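Local coordinates for histidinol-phosphate aminotransferase (Clostridium acetobutylicum, PDB 3FTB), which probably transfers amino groups with pyridoxal 5'-phosphate as cofactor, presumably acting on histidinol phosphate in histidine biosynthesis, at residues E281-I286 with K349-L354; I286-R291 with K355-N360; K273-R278 with K342-N347; I321-C326 with V337-K342. All blocks are in the same frame, centred on the assembly; numbering follows the deposited sequence.

Interaction 1 (E281-I286 with K349-L354); sequences EELNKI and KFLRAL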
# COMPACT_ATOMS: atom_id res chain seq x y z
N GLU A 281 8.79 -37.22 9.70
CA GLU A 281 9.24 -38.52 10.20
C GLU A 281 10.41 -38.33 11.14
O GLU A 281 10.49 -38.96 12.19
CB GLU A 281 9.61 -39.47 9.05
CG GLU A 281 8.38 -40.09 8.36
CD GLU A 281 8.69 -40.64 6.98
OE1 GLU A 281 9.68 -40.19 6.38
OE2 GLU A 281 7.93 -41.52 6.50
N GLU A 282 11.30 -37.42 10.77
CA GLU A 282 12.40 -37.04 11.65
C GLU A 282 11.91 -36.41 12.96
O GLU A 282 12.45 -36.70 14.03
CB GLU A 282 13.35 -36.10 10.91
CG GLU A 282 13.90 -36.71 9.65
CD GLU A 282 14.50 -38.07 9.90
OE1 GLU A 282 14.00 -39.06 9.33
OE2 GLU A 282 15.47 -38.15 10.69
N LEU A 283 10.89 -35.54 12.89
CA LEU A 283 10.35 -34.91 14.09
C LEU A 283 9.71 -35.95 14.98
O LEU A 283 9.71 -35.83 16.21
CB LEU A 283 9.31 -33.82 13.76
CG LEU A 283 9.72 -32.38 13.42
CD1 LEU A 283 8.47 -31.56 13.23
CD2 LEU A 283 10.60 -31.74 14.49
N ASN A 284 9.16 -36.99 14.36
CA ASN A 284 8.42 -38.01 15.11
C ASN A 284 9.35 -38.86 15.98
O ASN A 284 8.92 -39.47 16.95
CB ASN A 284 7.57 -38.88 14.17
CG ASN A 284 6.16 -38.35 13.98
OD1 ASN A 284 5.67 -38.25 12.86
ND2 ASN A 284 5.49 -38.00 15.08
N LYS A 285 10.63 -38.87 15.61
CA LYS A 285 11.65 -39.61 16.34
C LYS A 285 12.15 -38.85 17.57
O LYS A 285 12.65 -39.45 18.52
CB LYS A 285 12.83 -39.93 15.41
CG LYS A 285 12.48 -40.80 14.20
CD LYS A 285 13.60 -40.76 13.16
CE LYS A 285 13.48 -41.90 12.15
NZ LYS A 285 12.16 -41.91 11.46
N ILE A 286 12.01 -37.52 17.55
CA ILE A 286 12.53 -36.68 18.63
C ILE A 286 11.73 -36.88 19.92
O ILE A 286 10.49 -36.88 19.90
CB ILE A 286 12.59 -35.19 18.21
CG1 ILE A 286 13.18 -35.08 16.81
CG2 ILE A 286 13.38 -34.36 19.22
CD1 ILE A 286 13.96 -33.85 16.57
N LYS A 349 19.93 -29.50 9.63
CA LYS A 349 20.64 -28.69 10.61
C LYS A 349 19.73 -28.41 11.80
O LYS A 349 20.10 -28.64 12.95
CB LYS A 349 21.09 -27.37 9.98
CG LYS A 349 22.25 -26.71 10.70
CD LYS A 349 22.38 -25.25 10.33
CE LYS A 349 23.69 -24.67 10.85
NZ LYS A 349 24.89 -25.43 10.37
N PHE A 350 18.53 -27.92 11.50
CA PHE A 350 17.50 -27.69 12.51
C PHE A 350 17.29 -28.88 13.47
O PHE A 350 17.32 -28.72 14.70
CB PHE A 350 16.18 -27.34 11.81
CG PHE A 350 15.02 -27.18 12.74
CD1 PHE A 350 14.91 -26.04 13.54
CD2 PHE A 350 14.05 -28.17 12.84
CE1 PHE A 350 13.85 -25.89 14.41
CE2 PHE A 350 12.98 -28.02 13.72
CZ PHE A 350 12.88 -26.88 14.50
N LEU A 351 17.06 -30.05 12.89
CA LEU A 351 16.78 -31.28 13.63
C LEU A 351 17.97 -31.69 14.48
O LEU A 351 17.81 -32.17 15.61
CB LEU A 351 16.43 -32.42 12.67
CG LEU A 351 15.06 -32.44 11.98
CD1 LEU A 351 15.14 -33.18 10.65
CD2 LEU A 351 13.99 -33.07 12.89
N ARG A 352 19.18 -31.51 13.94
CA ARG A 352 20.38 -31.87 14.67
C ARG A 352 20.61 -30.97 15.88
O ARG A 352 21.44 -31.29 16.73
CB ARG A 352 21.59 -31.88 13.75
CG ARG A 352 21.45 -32.93 12.65
CD ARG A 352 22.66 -32.96 11.74
NE ARG A 352 23.03 -31.62 11.28
CZ ARG A 352 23.94 -31.38 10.34
NH1 ARG A 352 24.58 -32.38 9.76
NH2 ARG A 352 24.21 -30.13 9.99
N ALA A 353 19.88 -29.87 15.97
CA ALA A 353 19.89 -29.04 17.17
C ALA A 353 18.83 -29.54 18.15
O ALA A 353 19.05 -29.56 19.36
CB ALA A 353 19.64 -27.59 16.81
N LEU A 354 17.68 -29.94 17.60
CA LEU A 354 16.59 -30.51 18.39
C LEU A 354 17.07 -31.74 19.11
O LEU A 354 16.69 -32.02 20.24
CB LEU A 354 15.42 -30.90 17.48
CG LEU A 354 14.18 -30.01 17.47
CD1 LEU A 354 14.55 -28.54 17.41
CD2 LEU A 354 13.30 -30.38 16.31
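Helices 262-285 and 344-359 lie almost parallel on the small C-terminal domain of a fold-type-I pyridoxal-phosphate aminotransferase, and E281-I286 meets K349-L354 near the end of the first helix. The short axes run 7° apart at a closest approach of 10.6 Å, so the side chains have to span the gap between the helices. L351 does most of this work, and its path shows how a single leucine can serve three neighbours. Its CG stands anti to the carbonyl carbon (chi1 -74°), sending the isobutyl group across the gap at about a right angle to E282. L351 CG approaches E282 CB, and the branch CD1 closes on that same CB at 3.4 Å, with E282 CG a little farther off. The acid thus contributes the aliphatic root of its side chain to the contact. The other branch, L351 CD2, also touches E282 CB while lying 3.8 Å from I286 CD1 and meeting the tip of L283 at its CD2. One turn along the second helix, L354 takes over. Its CD2 reaches obliquely to L283 CD2, 3.5 Å away, and its CD1 covers one face of the F350 ring, offset toward the rim. L283 CD2 comes to the edge of that ring, near its plane. On the sheet side, L283 also touches I289, V292, V300 and C302, while F350 stacks on Y31. I286 is tightly held: its CD1 presses against L354 CB at 3.4 Å, inside the usual carbon-carbon separation.

Interaction 2 (I286-R291 with K355-N360); sequences IGFIKR and KGVENN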
# COMPACT_ATOMS: atom_id res chain seq x y z
N ILE A 286 12.01 -37.52 17.55
CA ILE A 286 12.53 -36.68 18.63
C ILE A 286 11.73 -36.88 19.92
O ILE A 286 10.49 -36.88 19.90
CB ILE A 286 12.59 -35.19 18.21
CG1 ILE A 286 13.18 -35.08 16.81
CG2 ILE A 286 13.38 -34.36 19.22
CD1 ILE A 286 13.96 -33.85 16.57
N GLY A 287 12.44 -37.08 21.03
CA GLY A 287 11.84 -37.53 22.27
C GLY A 287 10.86 -36.59 22.95
O GLY A 287 9.84 -37.03 23.50
N PHE A 288 11.16 -35.29 22.93
CA PHE A 288 10.25 -34.33 23.55
C PHE A 288 9.12 -33.98 22.60
O PHE A 288 8.12 -33.38 23.01
CB PHE A 288 10.98 -33.08 24.03
CG PHE A 288 11.80 -32.41 22.98
CD1 PHE A 288 11.22 -31.54 22.09
CD2 PHE A 288 13.16 -32.63 22.90
CE1 PHE A 288 11.97 -30.92 21.13
CE2 PHE A 288 13.92 -32.02 21.94
CZ PHE A 288 13.33 -31.16 21.06
N ILE A 289 9.28 -34.36 21.33
CA ILE A 289 8.20 -34.24 20.37
C ILE A 289 7.17 -35.32 20.64
O ILE A 289 7.31 -36.45 20.19
CB ILE A 289 8.68 -34.36 18.92
CG1 ILE A 289 9.77 -33.33 18.62
CG2 ILE A 289 7.50 -34.16 17.97
CD1 ILE A 289 9.23 -32.00 18.18
N LYS A 290 6.15 -34.94 21.41
CA LYS A 290 5.10 -35.84 21.87
C LYS A 290 4.11 -36.15 20.76
O LYS A 290 3.66 -37.29 20.60
CB LYS A 290 4.38 -35.22 23.08
CG LYS A 290 2.94 -35.66 23.26
CD LYS A 290 2.29 -34.99 24.48
CE LYS A 290 2.72 -35.67 25.77
NZ LYS A 290 2.12 -35.04 27.00
N ARG A 291 3.77 -35.12 19.98
CA ARG A 291 2.89 -35.30 18.83
C ARG A 291 3.16 -34.28 17.73
O ARG A 291 3.29 -33.07 17.98
CB ARG A 291 1.41 -35.23 19.23
CG ARG A 291 0.48 -35.33 18.04
CD ARG A 291 -0.99 -35.22 18.41
NE ARG A 291 -1.84 -35.31 17.22
CZ ARG A 291 -3.17 -35.24 17.22
NH1 ARG A 291 -3.84 -35.09 18.35
NH2 ARG A 291 -3.83 -35.34 16.07
N LYS A 355 17.91 -32.50 18.42
CA LYS A 355 18.53 -33.69 18.97
C LYS A 355 19.51 -33.35 20.10
O LYS A 355 19.55 -34.03 21.14
CB LYS A 355 19.23 -34.47 17.84
CG LYS A 355 18.27 -35.16 16.89
CD LYS A 355 18.87 -35.36 15.50
CE LYS A 355 17.91 -36.11 14.57
NZ LYS A 355 16.55 -35.50 14.49
N GLY A 356 20.30 -32.30 19.91
CA GLY A 356 21.23 -31.88 20.94
C GLY A 356 20.49 -31.43 22.18
O GLY A 356 20.97 -31.61 23.29
N VAL A 357 19.32 -30.84 22.00
CA VAL A 357 18.49 -30.47 23.13
C VAL A 357 18.00 -31.73 23.84
O VAL A 357 18.15 -31.84 25.06
CB VAL A 357 17.27 -29.61 22.71
CG1 VAL A 357 16.40 -29.28 23.92
CG2 VAL A 357 17.74 -28.33 22.01
N GLU A 358 17.44 -32.66 23.07
CA GLU A 358 16.96 -33.93 23.61
C GLU A 358 18.08 -34.62 24.37
O GLU A 358 17.91 -34.99 25.54
CB GLU A 358 16.42 -34.83 22.50
CG GLU A 358 16.25 -36.28 22.91
CD GLU A 358 15.05 -36.52 23.81
OE1 GLU A 358 14.16 -35.64 23.87
OE2 GLU A 358 14.99 -37.59 24.46
N ASN A 359 19.23 -34.78 23.72
CA ASN A 359 20.44 -35.28 24.37
C ASN A 359 20.71 -34.60 25.71
O ASN A 359 21.01 -35.26 26.71
CB ASN A 359 21.65 -35.09 23.46
CG ASN A 359 21.75 -36.16 22.42
OD1 ASN A 359 20.79 -36.89 22.17
ND2 ASN A 359 22.92 -36.28 21.81
N ASN A 360 20.63 -33.27 25.72
CA ASN A 360 20.94 -32.52 26.92
C ASN A 360 19.76 -32.43 27.88
O ASN A 360 19.79 -31.69 28.86
CB ASN A 360 21.45 -31.13 26.56
CG ASN A 360 22.15 -30.46 27.72
OD1 ASN A 360 22.81 -31.12 28.53
ND2 ASN A 360 22.02 -29.14 27.81
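The carboxylate of E358 sits against the backbone of the turn between helix 262-285 and strand 289-293. E358 OE1 lies 3.4 Å from G287 CA. The same E358 OE1 is 3.2 Å from F288 N and 3.3 Å from F288 CD2. Torsions set this placement: E358 CG is anti to its backbone N, and a bend at chi2 (75°) brings the carboxylate against G287 and F288. Acid and ring slide past each other in opposite directions, their planes 27° apart, and E358 CB lies 3.8 Å from F288 CE2. F288 itself holds the crowded position at chi1 (54°), with CG between the backbone N and the carbonyl carbon. F288 CE2 reaches V357 CG1 at 4.2 Å, while I286 CG2 lies over one ring face, offset toward the rim. On the flank, K355 crosses I286 at about a right angle and carries its NZ to 3.7 Å from I286 CD1. Farther out, L304, I307, L312, L354 and L361 also touch the F288 side chain. The phenylalanine therefore wedges among helix 309-317, strand 299-304 and the last turn of helix 344-359, just before strand 289-293 forms the edge of the C-terminal sheet.

Interaction 3 (K273-R278 with K342-N347); sequences KKERKR and KDEKKN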
# COMPACT_ATOMS: atom_id res chain seq x y z
N LYS A 273 6.52 -31.70 -1.10
CA LYS A 273 5.94 -33.04 -1.17
C LYS A 273 6.87 -34.02 -0.44
O LYS A 273 6.48 -34.64 0.55
CB LYS A 273 5.69 -33.46 -2.61
CG LYS A 273 4.53 -32.72 -3.28
CD LYS A 273 4.19 -33.32 -4.63
CE LYS A 273 3.07 -32.56 -5.33
NZ LYS A 273 1.78 -32.59 -4.58
N LYS A 274 8.11 -34.11 -0.92
CA LYS A 274 9.15 -34.91 -0.29
C LYS A 274 9.54 -34.41 1.09
O LYS A 274 9.34 -35.09 2.10
CB LYS A 274 10.40 -34.92 -1.16
CG LYS A 274 10.28 -35.70 -2.45
CD LYS A 274 11.67 -36.08 -2.97
CE LYS A 274 11.64 -36.42 -4.45
NZ LYS A 274 11.49 -35.21 -5.31
N GLU A 275 10.12 -33.22 1.12
CA GLU A 275 10.67 -32.67 2.35
C GLU A 275 9.66 -32.67 3.51
O GLU A 275 9.99 -33.07 4.63
CB GLU A 275 11.26 -31.28 2.11
CG GLU A 275 12.14 -30.77 3.25
CD GLU A 275 13.18 -31.81 3.71
OE1 GLU A 275 13.55 -32.67 2.88
OE2 GLU A 275 13.62 -31.75 4.88
N ARG A 276 8.43 -32.24 3.24
CA ARG A 276 7.43 -32.22 4.30
C ARG A 276 7.27 -33.61 4.89
O ARG A 276 7.18 -33.77 6.10
CB ARG A 276 6.07 -31.70 3.82
CG ARG A 276 5.01 -31.64 4.93
CD ARG A 276 3.69 -31.06 4.45
NE ARG A 276 3.28 -31.62 3.16
CZ ARG A 276 2.93 -30.89 2.10
NH1 ARG A 276 2.89 -29.56 2.19
NH2 ARG A 276 2.60 -31.48 0.96
N LYS A 277 7.24 -34.61 4.02
CA LYS A 277 7.05 -36.00 4.44
C LYS A 277 8.20 -36.50 5.31
O LYS A 277 7.98 -37.18 6.30
CB LYS A 277 6.87 -36.91 3.22
CG LYS A 277 6.38 -38.31 3.55
CD LYS A 277 6.17 -39.14 2.29
CE LYS A 277 5.90 -40.60 2.63
NZ LYS A 277 7.06 -41.24 3.31
N ARG A 278 9.43 -36.15 4.93
CA ARG A 278 10.61 -36.56 5.67
C ARG A 278 10.70 -35.80 7.00
O ARG A 278 10.86 -36.40 8.06
CB ARG A 278 11.88 -36.30 4.86
CG ARG A 278 13.14 -36.93 5.45
CD ARG A 278 14.40 -36.38 4.79
NE ARG A 278 14.65 -34.99 5.17
CZ ARG A 278 15.63 -34.60 5.97
NH1 ARG A 278 16.47 -35.49 6.48
NH2 ARG A 278 15.78 -33.31 6.27
N LYS A 342 11.55 -25.96 5.59
CA LYS A 342 12.37 -25.37 4.54
C LYS A 342 12.95 -26.46 3.67
O LYS A 342 12.37 -27.54 3.54
CB LYS A 342 13.51 -24.56 5.17
CG LYS A 342 13.02 -23.57 6.20
CD LYS A 342 14.15 -22.87 6.91
CE LYS A 342 13.62 -21.77 7.81
NZ LYS A 342 13.12 -20.62 7.02
N ASP A 343 14.11 -26.18 3.08
CA ASP A 343 14.85 -27.16 2.31
C ASP A 343 15.59 -28.17 3.21
O ASP A 343 15.90 -27.88 4.37
CB ASP A 343 15.84 -26.45 1.40
CG ASP A 343 16.74 -25.48 2.15
OD1 ASP A 343 17.94 -25.79 2.31
OD2 ASP A 343 16.25 -24.42 2.59
N GLU A 344 15.85 -29.35 2.67
CA GLU A 344 16.48 -30.45 3.41
C GLU A 344 17.73 -30.05 4.21
O GLU A 344 17.92 -30.49 5.35
CB GLU A 344 16.79 -31.60 2.44
CG GLU A 344 17.27 -32.90 3.10
CD GLU A 344 16.79 -34.16 2.36
OE1 GLU A 344 15.95 -34.03 1.44
OE2 GLU A 344 17.23 -35.27 2.70
N LYS A 345 18.58 -29.22 3.62
CA LYS A 345 19.84 -28.84 4.27
C LYS A 345 19.63 -28.05 5.57
O LYS A 345 20.20 -28.39 6.61
CB LYS A 345 20.71 -28.03 3.32
CG LYS A 345 22.19 -28.02 3.68
CD LYS A 345 22.96 -27.03 2.83
CE LYS A 345 24.43 -27.41 2.69
NZ LYS A 345 24.60 -28.55 1.74
N LYS A 346 18.83 -26.99 5.50
CA LYS A 346 18.48 -26.22 6.70
C LYS A 346 17.71 -27.06 7.72
O LYS A 346 17.90 -26.91 8.93
CB LYS A 346 17.67 -24.97 6.33
CG LYS A 346 18.45 -23.93 5.53
CD LYS A 346 17.78 -22.56 5.59
CE LYS A 346 18.40 -21.59 4.60
NZ LYS A 346 18.21 -22.09 3.21
N ASN A 347 16.85 -27.94 7.22
CA ASN A 347 16.02 -28.81 8.04
C ASN A 347 16.83 -29.84 8.83
O ASN A 347 16.56 -30.10 10.00
CB ASN A 347 14.98 -29.52 7.16
CG ASN A 347 13.76 -28.66 6.88
OD1 ASN A 347 13.67 -27.51 7.35
ND2 ASN A 347 12.81 -29.20 6.13
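The middle of helix 262-285 passes the first turn of helix 344-359, with E275 CA and E344 CA 6.3 Å apart and D343 in the N-cap position of the second helix. E275 is directed toward the other helix and, bent at chi2 (49°), brings in a carboxylate whose OE2 is gripped twice. The syn lone pair of E275 OE2 takes R278 NH2, from one turn along the same helix, at 3.0 Å and in the guanidinium plane. The anti lone pair of E275 OE2 takes N347 ND2, also at 3.0 Å and nearly straight (164°), the two side chains meeting tip to tip. E344 closes a salt-bridge network that ties these helices of the aminotransferase C-terminal domain together. Its carboxylate lies stacked on the guanidinium, the planes 11° apart, with E344 OE2 3.6 Å from R278 NE; here charge alone acts, since the N-H does not point at the oxygen. Crowding shows at E275 OE1, which stands 3.1 Å from E344 OE1, both acceptors. The arginine probably eases that repulsion. Second-shell bonds fix the amide and the arginine: N347 OD1 accepts K342 N on an in-plane lone pair at 3.2 Å and also pairs with Y31 OH, while R278 NH2 donates to T348 OG1.

Interaction 4 (I321-C326 with V337-K342); sequences IVIRRC and VRFAIK. With PO4 (phosphate ion), chain F.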
# COMPACT_ATOMS: atom_id res chain seq x y z
N ILE A 321 18.78 -20.27 16.19
CA ILE A 321 17.60 -20.85 15.58
C ILE A 321 16.36 -20.32 16.29
O ILE A 321 16.24 -20.38 17.52
CB ILE A 321 17.67 -22.40 15.60
CG1 ILE A 321 18.76 -22.87 14.64
CG2 ILE A 321 16.32 -23.00 15.22
CD1 ILE A 321 19.12 -24.35 14.77
N VAL A 322 15.43 -19.78 15.51
CA VAL A 322 14.21 -19.23 16.06
C VAL A 322 13.07 -20.19 15.77
O VAL A 322 12.96 -20.69 14.66
CB VAL A 322 13.88 -17.86 15.46
CG1 VAL A 322 12.71 -17.22 16.21
CG2 VAL A 322 15.11 -16.96 15.50
N ILE A 323 12.23 -20.45 16.78
CA ILE A 323 10.98 -21.16 16.54
C ILE A 323 9.79 -20.28 16.90
O ILE A 323 9.95 -19.12 17.30
CB ILE A 323 10.87 -22.48 17.35
CG1 ILE A 323 10.75 -22.19 18.85
CG2 ILE A 323 12.06 -23.39 17.04
CD1 ILE A 323 9.91 -23.21 19.62
N ARG A 324 8.59 -20.83 16.77
CA ARG A 324 7.39 -20.08 17.11
C ARG A 324 6.71 -20.69 18.32
O ARG A 324 6.14 -21.78 18.25
CB ARG A 324 6.42 -20.01 15.92
CG ARG A 324 5.25 -19.06 16.14
CD ARG A 324 5.71 -17.61 16.15
NE ARG A 324 4.63 -16.70 15.80
CZ ARG A 324 3.58 -16.47 16.58
NH1 ARG A 324 3.47 -17.09 17.75
NH2 ARG A 324 2.63 -15.62 16.19
N ARG A 325 6.79 -19.97 19.43
CA ARG A 325 6.07 -20.33 20.62
C ARG A 325 4.61 -20.02 20.38
O ARG A 325 4.26 -18.91 19.99
CB ARG A 325 6.60 -19.54 21.81
CG ARG A 325 8.05 -19.84 22.11
CD ARG A 325 8.62 -18.80 23.03
NE ARG A 325 7.77 -18.61 24.19
CZ ARG A 325 7.97 -17.66 25.10
NH1 ARG A 325 8.99 -16.83 24.96
NH2 ARG A 325 7.15 -17.54 26.13
N CYS A 326 3.75 -21.00 20.59
CA CYS A 326 2.35 -20.85 20.28
C CYS A 326 1.54 -20.34 21.46
O CYS A 326 0.33 -20.51 21.50
CB CYS A 326 1.79 -22.17 19.75
SG CYS A 326 2.47 -22.52 18.11
N VAL A 337 4.44 -25.64 19.84
CA VAL A 337 5.41 -24.80 19.16
C VAL A 337 5.22 -25.04 17.67
O VAL A 337 4.74 -26.11 17.27
CB VAL A 337 6.84 -25.21 19.52
CG1 VAL A 337 7.19 -24.82 20.96
CG2 VAL A 337 7.02 -26.70 19.31
N ARG A 338 5.58 -24.05 16.85
CA ARG A 338 5.41 -24.17 15.39
C ARG A 338 6.77 -24.08 14.70
O ARG A 338 7.58 -23.20 15.00
CB ARG A 338 4.46 -23.09 14.85
CG ARG A 338 4.08 -23.26 13.37
CD ARG A 338 3.41 -22.00 12.82
NE ARG A 338 4.38 -20.92 12.61
CZ ARG A 338 4.08 -19.62 12.61
NH1 ARG A 338 2.84 -19.22 12.85
NH2 ARG A 338 5.04 -18.72 12.39
N PHE A 339 7.02 -25.00 13.78
CA PHE A 339 8.28 -25.00 13.03
C PHE A 339 8.00 -24.79 11.55
O PHE A 339 7.04 -25.35 11.00
CB PHE A 339 9.05 -26.32 13.21
CG PHE A 339 9.33 -26.69 14.65
CD1 PHE A 339 9.34 -25.73 15.66
CD2 PHE A 339 9.62 -28.02 14.98
CE1 PHE A 339 9.61 -26.09 16.99
CE2 PHE A 339 9.90 -28.38 16.30
CZ PHE A 339 9.89 -27.40 17.30
N ALA A 340 8.84 -24.02 10.89
CA ALA A 340 8.75 -23.90 9.44
C ALA A 340 9.32 -25.15 8.80
O ALA A 340 10.07 -25.89 9.42
CB ALA A 340 9.48 -22.66 8.95
N ILE A 341 8.94 -25.40 7.55
CA ILE A 341 9.51 -26.49 6.78
C ILE A 341 10.22 -25.86 5.59
O ILE A 341 9.58 -25.26 4.73
CB ILE A 341 8.43 -27.51 6.32
CG1 ILE A 341 7.73 -28.12 7.53
CG2 ILE A 341 9.04 -28.61 5.45
CD1 ILE A 341 6.74 -29.20 7.19
N LYS A 342 11.55 -25.96 5.59
CA LYS A 342 12.37 -25.37 4.54
C LYS A 342 12.95 -26.46 3.67
O LYS A 342 12.37 -27.54 3.54
CB LYS A 342 13.51 -24.56 5.17
CG LYS A 342 13.02 -23.57 6.20
CD LYS A 342 14.15 -22.87 6.91
CE LYS A 342 13.62 -21.77 7.81
NZ LYS A 342 13.12 -20.62 7.02
P PO4 F . 2.58 -15.88 12.15
O1 PO4 F . 2.57 -14.59 11.36
O2 PO4 F . 1.52 -15.83 13.23
O3 PO4 F . 2.28 -17.03 11.21
O4 PO4 F . 3.94 -16.08 12.78
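R324 and R338 both leave the backbone with CG anti to N, but they bend at different bonds, R324 at chi2 (69°) and R338 at chi3 (74°). The two chains run side by side in the same direction, and R324 CG sits over the centre of one face of the R338 guanidinium, 3.8 Å from R338 CZ. Both tips converge on a phosphate ion. R338 NH2 gives phosphate O4 a near-straight bond of 2.9 Å, while its NH1 makes a weak, bent one to phosphate O3. R324 NE donates to the same phosphate O4 at 3.2 Å, and R324 NH2 adds a weak bond to phosphate O2. The anion thus probably offsets the repulsion of two close positive charges. Beneath them lies an antiparallel beta hairpin of the C-terminal sheet, in which R324 and R338 form a hydrogen-bonded pair: R324 N donates to R338 O at 3.1 Å, and R338 N to R324 O at 2.7 Å. The phosphate probably came from the crystallisation liquor, yet the site is consistent with related aminotransferases, in which an arginine of this domain holds an acidic group of the substrate. R338 NH1 also makes a weak hydrogen bond to N155 OD1. V337 faces the other side of the sheet, where its CG1 is squeezed to 3.4 Å from I323 CD1, and I323 CG2 reaches F339 CE1 at 3.6 Å.

Interactions 1 and 4 are buried, whereas 2 and 3 are partly open to solvent, and the chemistry follows. Interaction 1 is hydrocarbon between helices 262-285 and 344-359; interaction 3 joins the same helices about two turns away, nearer the start of helix 344-359, through charges and an amide. Interaction 2 shares I286 with interaction 1 and carries the packing on to the end of helix 344-359, mixing a ring with a carboxylate. Interaction 4 lies in the sheet beneath: its apolar face meets interaction 1 where F339 and F350 pack edge to face, and its other face carries two arginines and an anion. K342 links interactions 3 and 4.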